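Local coordinates for protein phosphatase 2C (Toxoplasma gondii, PDB 3D8K) that probably removes phosphate from phosphoserine and phosphothreonine residues of proteins, as a manganese-dependent phosphatase of the PP2C family, at residues C[53-58]-C[267-272]; C[191-196]-C[225-230]. One frame throughout, in Å; residues are numbered along the deposited sequence.

Contact 1: residues C[53-58]-C[267-272]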
HETATM    1  N   MSE C  53     -25.191  18.805  -0.861  1.00 23.17           N
HETATM    2  CA  MSE C  53     -25.947  19.689   0.011  1.00 25.38           C
HETATM    3  C   MSE C  53     -27.395  19.227   0.132  1.00 23.26           C
HETATM    4  O   MSE C  53     -28.088  19.023  -0.868  1.00 24.49           O
HETATM    5  CB  MSE C  53     -25.884  21.092  -0.552  1.00 29.34           C
HETATM    6  CG  MSE C  53     -26.192  22.124   0.452  1.00 38.91           C
HETATM    7 SE   MSE C  53     -25.395  23.759  -0.185  1.00 56.40          SE
HETATM    8  CE  MSE C  53     -23.880  23.816   1.073  1.00 50.74           C
ATOM      9  N   PHE C  54     -27.853  19.063   1.361  1.00 19.03           N
ATOM     10  CA  PHE C  54     -29.208  18.610   1.583  1.00 16.60           C
ATOM     11  C   PHE C  54     -29.975  19.595   2.449  1.00 17.39           C
ATOM     12  O   PHE C  54     -29.666  19.789   3.614  1.00 15.90           O
ATOM     13  CB  PHE C  54     -29.155  17.226   2.220  1.00 13.43           C
ATOM     14  CG  PHE C  54     -28.490  16.203   1.352  1.00 11.94           C
ATOM     15  CD1 PHE C  54     -29.167  15.661   0.262  1.00 12.44           C
ATOM     16  CD2 PHE C  54     -27.173  15.812   1.589  1.00 11.11           C
ATOM     17  CE1 PHE C  54     -28.544  14.743  -0.578  1.00 11.35           C
ATOM     18  CE2 PHE C  54     -26.537  14.901   0.760  1.00  9.32           C
ATOM     19  CZ  PHE C  54     -27.220  14.362  -0.324  1.00 12.56           C
ATOM     20  N   ASP C  55     -30.968  20.239   1.862  1.00 19.45           N
ATOM     21  CA  ASP C  55     -31.774  21.195   2.603  1.00 22.54           C
ATOM     22  C   ASP C  55     -33.161  20.597   2.823  1.00 22.78           C
ATOM     23  O   ASP C  55     -33.957  20.482   1.889  1.00 21.89           O
ATOM     24  CB  ASP C  55     -31.855  22.520   1.830  1.00 25.07           C
ATOM     25  CG  ASP C  55     -32.635  23.575   2.574  1.00 28.24           C
ATOM     26  OD1 ASP C  55     -32.480  23.650   3.815  1.00 31.68           O
ATOM     27  OD2 ASP C  55     -33.394  24.328   1.927  1.00 31.15           O
ATOM     28  N   GLY C  56     -33.443  20.222   4.067  1.00 23.63           N
ATOM     29  CA  GLY C  56     -34.719  19.597   4.379  1.00 27.26           C
ATOM     30  C   GLY C  56     -35.869  20.476   4.834  1.00 29.98           C
ATOM     31  O   GLY C  56     -35.678  21.421   5.600  1.00 30.78           O
ATOM     32  N   PHE C  57     -37.078  20.181   4.358  1.00 32.13           N
ATOM     33  CA  PHE C  57     -38.221  20.972   4.790  1.00 34.01           C
ATOM     34  C   PHE C  57     -38.908  20.356   5.995  1.00 36.32           C
ATOM     35  O   PHE C  57     -39.345  19.197   5.982  1.00 33.90           O
ATOM     36  CB  PHE C  57     -39.236  21.216   3.672  1.00 32.20           C
ATOM     37  CG  PHE C  57     -39.319  20.129   2.658  1.00 32.37           C
ATOM     38  CD1 PHE C  57     -38.328  19.985   1.687  1.00 30.87           C
ATOM     39  CD2 PHE C  57     -40.437  19.302   2.611  1.00 31.57           C
ATOM     40  CE1 PHE C  57     -38.451  19.044   0.675  1.00 30.29           C
ATOM     41  CE2 PHE C  57     -40.574  18.356   1.607  1.00 32.01           C
ATOM     42  CZ  PHE C  57     -39.581  18.225   0.632  1.00 32.06           C
ATOM     43  N   GLN C  58     -38.969  21.174   7.043  1.00 40.07           N
ATOM     44  CA  GLN C  58     -39.540  20.812   8.325  1.00 42.81           C
ATOM     45  C   GLN C  58     -39.189  19.394   8.743  1.00 43.13           C
ATOM     46  O   GLN C  58     -39.990  18.452   8.659  1.00 42.86           O
ATOM     47  CB  GLN C  58     -41.036  21.097   8.310  1.00 45.50           C
ATOM     48  CG  GLN C  58     -41.286  22.606   8.223  1.00 48.79           C
ATOM     49  CD  GLN C  58     -40.183  23.432   8.920  1.00 50.93           C
ATOM     50  OE1 GLN C  58     -39.027  23.448   8.477  1.00 51.35           O
ATOM     51  NE2 GLN C  58     -40.541  24.112  10.010  1.00 50.49           N
ATOM     52  N   ALA C 267     -21.874  27.433  -3.842  1.00 15.95           N
ATOM     53  CA  ALA C 267     -23.186  26.846  -3.639  1.00 16.73           C
ATOM     54  C   ALA C 267     -23.787  27.275  -2.317  1.00 17.94           C
ATOM     55  O   ALA C 267     -23.094  27.760  -1.428  1.00 18.03           O
ATOM     56  CB  ALA C 267     -23.087  25.337  -3.702  1.00 14.09           C
ATOM     57  N   GLY C 268     -25.096  27.111  -2.198  1.00 20.16           N
ATOM     58  CA  GLY C 268     -25.765  27.490  -0.972  1.00 23.93           C
ATOM     59  C   GLY C 268     -27.218  27.059  -0.939  1.00 26.82           C
ATOM     60  O   GLY C 268     -27.868  26.896  -1.978  1.00 28.06           O
ATOM     61  N   THR C 269     -27.736  26.866   0.264  1.00 28.17           N
ATOM     62  CA  THR C 269     -29.128  26.481   0.427  1.00 29.57           C
ATOM     63  C   THR C 269     -30.005  27.658  -0.023  1.00 30.13           C
ATOM     64  O   THR C 269     -29.532  28.788  -0.144  1.00 30.06           O
ATOM     65  CB  THR C 269     -29.417  26.144   1.895  1.00 29.07           C
ATOM     66  OG1 THR C 269     -29.256  27.318   2.696  1.00 31.33           O
ATOM     67  CG2 THR C 269     -28.441  25.098   2.387  1.00 29.56           C
ATOM     68  N   ALA C 270     -31.278  27.394  -0.282  1.00 31.30           N
ATOM     69  CA  ALA C 270     -32.186  28.448  -0.718  1.00 30.62           C
ATOM     70  C   ALA C 270     -32.094  29.668   0.189  1.00 30.68           C
ATOM     71  O   ALA C 270     -32.334  30.788  -0.243  1.00 30.17           O
ATOM     72  CB  ALA C 270     -33.605  27.928  -0.736  1.00 30.31           C
ATOM     73  N   GLY C 271     -31.752  29.439   1.452  1.00 31.67           N
ATOM     74  CA  GLY C 271     -31.638  30.534   2.394  1.00 33.01           C
ATOM     75  C   GLY C 271     -30.475  31.461   2.082  1.00 33.14           C
ATOM     76  O   GLY C 271     -30.598  32.676   2.182  1.00 31.65           O
ATOM     77  N   ALA C 272     -29.340  30.884   1.705  1.00 33.51           N
ATOM     78  CA  ALA C 272     -28.155  31.666   1.387  1.00 33.28           C
ATOM     79  C   ALA C 272     -28.463  32.759   0.375  1.00 35.20           C
ATOM     80  O   ALA C 272     -28.041  33.901   0.538  1.00 35.02           O
ATOM     81  CB  ALA C 272     -27.057  30.758   0.851  1.00 28.83           C
TER

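Contact 2: residues C[191-196]-C[225-230]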
ATOM      1  N   THR C 191     -30.960  25.237 -12.396  1.00 27.84           N
ATOM      2  CA  THR C 191     -32.192  26.010 -12.406  1.00 28.13           C
ATOM      3  C   THR C 191     -33.019  25.535 -11.208  1.00 29.07           C
ATOM      4  O   THR C 191     -33.307  24.341 -11.079  1.00 29.86           O
ATOM      5  CB  THR C 191     -32.983  25.750 -13.692  1.00 27.64           C
ATOM      6  OG1 THR C 191     -32.074  25.430 -14.745  1.00 27.00           O
ATOM      7  CG2 THR C 191     -33.786  26.984 -14.087  1.00 29.20           C
ATOM      8  N   PRO C 192     -33.409  26.456 -10.312  1.00 28.07           N
ATOM      9  CA  PRO C 192     -34.199  26.032  -9.152  1.00 27.04           C
ATOM     10  C   PRO C 192     -35.574  25.457  -9.520  1.00 26.58           C
ATOM     11  O   PRO C 192     -36.209  25.879 -10.497  1.00 26.09           O
ATOM     12  CB  PRO C 192     -34.283  27.307  -8.312  1.00 26.50           C
ATOM     13  CG  PRO C 192     -34.274  28.393  -9.350  1.00 27.14           C
ATOM     14  CD  PRO C 192     -33.231  27.918 -10.335  1.00 27.31           C
ATOM     15  N   HIS C 193     -36.014  24.477  -8.732  1.00 25.24           N
ATOM     16  CA  HIS C 193     -37.304  23.812  -8.936  1.00 22.97           C
ATOM     17  C   HIS C 193     -38.388  24.446  -8.075  1.00 22.68           C
ATOM     18  O   HIS C 193     -38.729  23.940  -7.017  1.00 22.11           O
ATOM     19  CB  HIS C 193     -37.167  22.335  -8.597  1.00 19.34           C
ATOM     20  CG  HIS C 193     -36.217  21.607  -9.484  1.00 17.66           C
ATOM     21  ND1 HIS C 193     -35.199  20.821  -8.996  1.00 18.70           N
ATOM     22  CD2 HIS C 193     -36.138  21.529 -10.834  1.00 19.20           C
ATOM     23  CE1 HIS C 193     -34.534  20.288 -10.007  1.00 18.45           C
ATOM     24  NE2 HIS C 193     -35.085  20.702 -11.135  1.00 14.58           N
ATOM     25  N   THR C 194     -38.937  25.553  -8.551  1.00 24.40           N
ATOM     26  CA  THR C 194     -39.960  26.283  -7.815  1.00 26.51           C
ATOM     27  C   THR C 194     -41.114  26.610  -8.745  1.00 27.25           C
ATOM     28  O   THR C 194     -41.035  26.347  -9.948  1.00 27.78           O
ATOM     29  CB  THR C 194     -39.377  27.603  -7.269  1.00 28.22           C
ATOM     30  OG1 THR C 194     -39.590  28.667  -8.208  1.00 27.77           O
ATOM     31  CG2 THR C 194     -37.875  27.456  -7.065  1.00 28.78           C
ATOM     32  N   ALA C 195     -42.180  27.195  -8.208  1.00 27.44           N
ATOM     33  CA  ALA C 195     -43.323  27.538  -9.054  1.00 29.50           C
ATOM     34  C   ALA C 195     -42.929  28.578 -10.105  1.00 29.98           C
ATOM     35  O   ALA C 195     -43.616  28.748 -11.118  1.00 29.04           O
ATOM     36  CB  ALA C 195     -44.478  28.063  -8.207  1.00 30.92           C
ATOM     37  N   SER C 196     -41.819  29.266  -9.855  1.00 30.83           N
ATOM     38  CA  SER C 196     -41.327  30.284 -10.768  1.00 30.52           C
ATOM     39  C   SER C 196     -40.881  29.658 -12.071  1.00 31.38           C
ATOM     40  O   SER C 196     -40.891  30.313 -13.107  1.00 32.95           O
ATOM     41  CB  SER C 196     -40.154  31.049 -10.150  1.00 29.06           C
ATOM     42  OG  SER C 196     -40.587  31.946  -9.147  1.00 26.54           O
ATOM     43  N   PRO C 225     -42.576  23.130  -0.548  1.00 18.86           N
ATOM     44  CA  PRO C 225     -41.954  24.406  -0.921  1.00 19.21           C
ATOM     45  C   PRO C 225     -41.278  24.390  -2.288  1.00 21.00           C
ATOM     46  O   PRO C 225     -40.911  25.442  -2.803  1.00 22.73           O
ATOM     47  CB  PRO C 225     -40.939  24.642   0.197  1.00 18.45           C
ATOM     48  CG  PRO C 225     -41.411  23.732   1.317  1.00 18.59           C
ATOM     49  CD  PRO C 225     -41.870  22.525   0.590  1.00 18.31           C
HETATM   50  N   MSE C 226     -41.115  23.206  -2.870  1.00 22.04           N
HETATM   51  CA  MSE C 226     -40.470  23.073  -4.178  1.00 23.89           C
HETATM   52  C   MSE C 226     -41.149  22.024  -5.075  1.00 22.96           C
HETATM   53  O   MSE C 226     -42.075  21.344  -4.643  1.00 24.59           O
HETATM   54  CB  MSE C 226     -38.996  22.735  -3.972  1.00 26.20           C
HETATM   55  CG  MSE C 226     -38.801  21.560  -3.067  1.00 31.09           C
HETATM   56 SE   MSE C 226     -36.944  21.405  -2.441  1.00 38.47          SE
HETATM   57  CE  MSE C 226     -37.126  22.793  -1.045  1.00 31.60           C
ATOM     58  N   THR C 227     -40.703  21.895  -6.323  1.00 19.58           N
ATOM     59  CA  THR C 227     -41.333  20.944  -7.230  1.00 16.79           C
ATOM     60  C   THR C 227     -40.536  19.645  -7.362  1.00 17.52           C
ATOM     61  O   THR C 227     -40.988  18.670  -7.968  1.00 14.71           O
ATOM     62  CB  THR C 227     -41.547  21.590  -8.614  1.00 15.82           C
ATOM     63  OG1 THR C 227     -40.290  22.013  -9.138  1.00 13.12           O
ATOM     64  CG2 THR C 227     -42.461  22.812  -8.504  1.00 14.53           C
ATOM     65  N   ARG C 228     -39.344  19.634  -6.779  1.00 17.33           N
ATOM     66  CA  ARG C 228     -38.493  18.456  -6.821  1.00 16.96           C
ATOM     67  C   ARG C 228     -37.806  18.250  -5.487  1.00 17.30           C
ATOM     68  O   ARG C 228     -37.272  19.193  -4.894  1.00 17.14           O
ATOM     69  CB  ARG C 228     -37.477  18.578  -7.947  1.00 16.89           C
ATOM     70  CG  ARG C 228     -38.128  18.449  -9.314  1.00 17.30           C
ATOM     71  CD  ARG C 228     -37.107  18.444 -10.408  1.00 19.62           C
ATOM     72  NE  ARG C 228     -37.693  18.183 -11.713  1.00 23.63           N
ATOM     73  CZ  ARG C 228     -37.001  18.136 -12.847  1.00 26.52           C
ATOM     74  NH1 ARG C 228     -35.693  18.342 -12.840  1.00 27.67           N
ATOM     75  NH2 ARG C 228     -37.615  17.862 -13.989  1.00 30.14           N
ATOM     76  N   ALA C 229     -37.851  17.014  -5.001  1.00 17.57           N
ATOM     77  CA  ALA C 229     -37.250  16.704  -3.715  1.00 18.60           C
ATOM     78  C   ALA C 229     -37.194  15.203  -3.449  1.00 19.47           C
ATOM     79  O   ALA C 229     -37.687  14.413  -4.254  1.00 20.37           O
ATOM     80  CB  ALA C 229     -38.031  17.415  -2.612  1.00 16.22           C
ATOM     81  N   PHE C 230     -36.595  14.823  -2.316  1.00 20.79           N
ATOM     82  CA  PHE C 230     -36.466  13.418  -1.921  1.00 20.79           C
ATOM     83  C   PHE C 230     -37.598  12.849  -1.059  1.00 21.66           C
ATOM     84  O   PHE C 230     -37.989  11.702  -1.249  1.00 24.13           O
ATOM     85  CB  PHE C 230     -35.136  13.172  -1.206  1.00 16.20           C
ATOM     86  CG  PHE C 230     -34.018  12.791  -2.128  1.00 14.64           C
ATOM     87  CD1 PHE C 230     -32.937  13.649  -2.321  1.00 12.38           C
ATOM     88  CD2 PHE C 230     -34.032  11.568  -2.793  1.00 12.95           C
ATOM     89  CE1 PHE C 230     -31.895  13.301  -3.154  1.00  8.74           C
ATOM     90  CE2 PHE C 230     -32.989  11.210  -3.633  1.00 12.03           C
ATOM     91  CZ  PHE C 230     -31.913  12.083  -3.812  1.00 11.72           C
TER

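Contact 1: residues C[53-58]-C[267-272]
Met53, present as selenomethionine, reaches across from strand 48-55 to the end of strand 264-268 and lays its selenium against the backbone there. CG is anti to the backbone N (chi1 -160°). SE lies 3.8 Å from CA of Gly268. Glycine suits this place because the chain folds back here: the methyl of Ala272 lies where a side chain at 268 would go, on the side away from Met53. On one side of Gly268, SE also meets the methyl of Ala267, with CB at 4.5 Å; on the other, CG of Met53 lies 4.2 Å from CG2 of Thr269. Val36 and Phe319 add apolar cover around the same side chain. Phe54 points away and fills the other side of the sheet against helix 61-74.

Asp55 turns back toward the second segment, its CG 4.2 Å from CB of Thr269, the two side chains crossing at about a right angle. OD2 is 4.3 Å from the backbone N of Ala270. Asn315 gives OD1 a weak hydrogen bond, and Lys314 is a weak, distant ionic partner for OD2. Thr269 sends its own hydroxyl OG1 to the backbone N of Ser317, which leaves its carbon side to face Asp55. Asp55-Gly56 appears to match the Asp-Gly pair whose aspartate holds metal ions in PP2C relatives, but Ala270 and Lys314 appear to stand where relatives have further metal-binding aspartates, so the usual two-metal site is probably incomplete.

The strands belong to the two antiparallel sheets of the PP2C beta-sandwich, so this contact bridges them in the buried interior. Its chemistry grades from dispersion around Met53 to polar near Asp55, implying that the sheets are held here by fit of shape, with Thr269 bonded to Ser317 and the Asp55 carboxylate more weakly partnered.

Contact 2: residues C[191-196]-C[225-230]
His193 and Thr227 are joined through the main chain: N of Thr227 donates to O of His193 at 2.9 Å, nearly straight at 164°, from a position 47° out of the carbonyl plane. CB of Met226 packs beside the same oxygen at 3.3 Å. Thr227 fits its side chain into the bend of the first loop, with OG1 3.2 Å from CB of His193 and CG2 4.0 Å from C of Thr194.

Arg228 lays its aliphatic chain over one face of the imidazole, a contact CH-pi in kind but modelled too tightly to trust its spacing. The chain is extended from CG to NE, which brings the guanidinium beside NE2 of His193, with NH1 of Arg228 3.0 Å away and the two planes 48° apart. A long side chain suits this place, for its methylenes cover the imidazole while the charged end stays close to NE2. O of Thr191 lies over the opposite face, offset toward the rim.

Second-shell residues fix these groups. The backbone N of Gly174 is hydrogen-bonded to ND1 of His193, and Glu200 of helix 198-206 binds OG1 of Thr227 through OE1 while its OE2 is a weak, distant ionic partner of Arg228 NE. Thr194 OG1 accepts from N of Ser196 at 2.8 Å, an ST turn just before that helix.

Two loops without regular structure are thus pinned to each other and to the helix start. The bond to Gly174 implies that ND1 acts as an acceptor, and Glu200 probably offsets part of the charge of Arg228.

Contact 1 lies deeper, its centre about 10 Å from that of the chain, and joins one strand of each sheet of the sandwich; contact 2, its centre about 14 Å from that of the chain and partly buried, ties two loops beside helix 198-206. They differ accordingly in chemistry: apolar packing without a direct hydrogen bond between the segments in the first, a main-chain bond with a ring and an arginine in the second. Their centres are about 12 Å apart, and they touch through Phe57, whose CZ is 3.7 Å from CB of Ala229. Along the sequence contact 2 is nested inside the long span of chain that contact 1 closes.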